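Local coordinates for CsuC (Acinetobacter baumannii, PDB 6FJY), which probably acts as the periplasmic chaperone of Csu pili, holding pilus subunits such as the tip adhesin CsuE in pre-assembly complexes by donor-strand complementation, at residues K63-A66 with G67-H70. Sequence-based numbering, arbitrary orientation.
Sequences KIKA and GEKH
Glu68 reaches across to the adjoining arm, where OE1 accepts a nearly straight hydrogen bond from Lys65 N (2.8 Å, 164°). The same oxygen takes a second bond from His70 NE2, also 2.8 Å long but more bent, with OE1 lying somewhat off the plane of the imidazole. The two donors approach from opposite faces of the carboxylate plane, so OE1 is gripped from both sides, and a water that also donates to Lys63 O adds a third bond. A backbone bond from Glu68 N to Lys65 O (3.0 Å) closes the type II turn. Gly67 has the positive phi of the third position of such a turn, a conformation that favours glycine.

Lys65 and Glu68 run side by side: the lysine CD lies 3.5 Å from Glu68 OE2, while a second water joins that oxygen to Lys65 NZ. Opposite charges are thus linked through solvent, which probably favours an ionised carboxylate. On the inner, buried side, Ile64 CD1 lies over one face of the His70 ring, offset toward the rim near CG, in a CH-pi contact 3.4 Å from the ring centroid and 16° off its normal. With its chi1 near -65°, His70 places the ring beside its own backbone N, within range of both Glu68 and this methyl. Ile64 is buried, its side chain reaching Val33 on strand 31-41, whereas the Asn25 side chain (ND2) bonds Ile64 O and its backbone pairs with Gly67 and Glu68. This is the turn that joins antiparallel strands 55-64 and 69-76, whose arms diverge here, each bonding to a different strand (Ile64 to Ala31, His70 to Leu23), at the surface of the immunoglobulin-like PapD N-terminal domain, with Glu68 OE1 bridging Lys65 N and the His70 imidazole in a His-carboxylate hydrogen bond.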
loop_
_atom_site.group_PDB
_atom_site.type_symbol
_atom_site.label_atom_id
_atom_site.label_comp_id
_atom_site.label_asym_id
_atom_site.label_seq_id
_atom_site.Cartn_x
_atom_site.Cartn_y
_atom_site.Cartn_z
ATOM N N LYS A 63 -14.183 15.219 0.745
ATOM C CA LYS A 63 -13.484 16.359 0.169
ATOM C C LYS A 63 -12.094 16.385 0.787
ATOM O O LYS A 63 -11.957 16.480 2.012
ATOM C CB LYS A 63 -14.234 17.661 0.442
ATOM C CG LYS A 63 -13.661 18.895 -0.248
ATOM C CD LYS A 63 -14.427 20.155 0.147
ATOM C CE LYS A 63 -15.910 20.046 -0.176
ATOM N NZ LYS A 63 -16.624 21.342 0.056
ATOM N N ILE A 64 -11.075 16.247 -0.054
ATOM C CA ILE A 64 -9.686 16.237 0.389
ATOM C C ILE A 64 -9.095 17.572 -0.033
ATOM O O ILE A 64 -8.687 17.742 -1.189
ATOM C CB ILE A 64 -8.891 15.065 -0.197
ATOM C CG1 ILE A 64 -9.714 13.781 -0.131
ATOM C CG2 ILE A 64 -7.582 14.889 0.568
ATOM C CD1 ILE A 64 -10.008 13.333 1.274
ATOM N N LYS A 65 -9.042 18.514 0.905
ATOM C CA LYS A 65 -8.520 19.836 0.618
ATOM C C LYS A 65 -7.001 19.780 0.633
ATOM O O LYS A 65 -6.396 18.795 1.064
ATOM C CB LYS A 65 -9.039 20.858 1.637
ATOM C CG LYS A 65 -10.564 20.879 1.752
ATOM C CD LYS A 65 -11.079 21.557 3.022
ATOM C CE LYS A 65 -12.612 21.429 3.103
ATOM N NZ LYS A 65 -13.254 22.057 4.305
ATOM N N ALA A 66 -6.389 20.851 0.140
ATOM C CA ALA A 66 -4.939 20.946 0.079
ATOM C C ALA A 66 -4.333 20.737 1.460
ATOM O O ALA A 66 -4.740 21.374 2.433
ATOM C CB ALA A 66 -4.533 22.313 -0.477
ATOM N N GLY A 67 -3.388 19.803 1.551
ATOM C CA GLY A 67 -2.728 19.525 2.808
ATOM C C GLY A 67 -3.469 18.584 3.729
ATOM O O GLY A 67 -2.984 18.322 4.837
ATOM N N GLU A 68 -4.635 18.083 3.329
ATOM C CA GLU A 68 -5.393 17.206 4.202
ATOM C C GLU A 68 -4.960 15.758 4.026
ATOM O O GLU A 68 -4.415 15.361 2.992
ATOM C CB GLU A 68 -6.893 17.332 3.957
ATOM C CG GLU A 68 -7.435 18.676 4.421
ATOM C CD GLU A 68 -8.921 18.684 4.445
ATOM O OE1 GLU A 68 -9.490 17.931 3.627
ATOM O OE2 GLU A 68 -9.515 19.426 5.268
ATOM N N LYS A 69 -5.173 14.988 5.084
ATOM C CA LYS A 69 -4.923 13.555 5.106
ATOM C C LYS A 69 -6.140 12.904 5.747
ATOM O O LYS A 69 -6.437 13.148 6.924
ATOM C CB LYS A 69 -3.636 13.233 5.872
ATOM C CG LYS A 69 -3.243 11.765 5.867
ATOM C CD LYS A 69 -1.944 11.567 6.612
ATOM C CE LYS A 69 -1.582 10.089 6.718
ATOM N NZ LYS A 69 -0.299 9.891 7.496
ATOM N N HIS A 70 -6.879 12.131 4.967
ATOM C CA HIS A 70 -8.056 11.439 5.466
ATOM C C HIS A 70 -7.791 9.939 5.511
ATOM O O HIS A 70 -7.030 9.400 4.704
ATOM C CB HIS A 70 -9.288 11.714 4.592
ATOM C CG HIS A 70 -9.753 13.137 4.603
ATOM N ND1 HIS A 70 -11.092 13.475 4.567
ATOM C CD2 HIS A 70 -9.072 14.307 4.611
ATOM C CE1 HIS A 70 -11.215 14.791 4.587
ATOM N NE2 HIS A 70 -10.005 15.321 4.617
HETATM O O HOH W 1 -12.261 18.066 3.975
HETATM O O HOH W 2 -11.692 20.415 6.151
#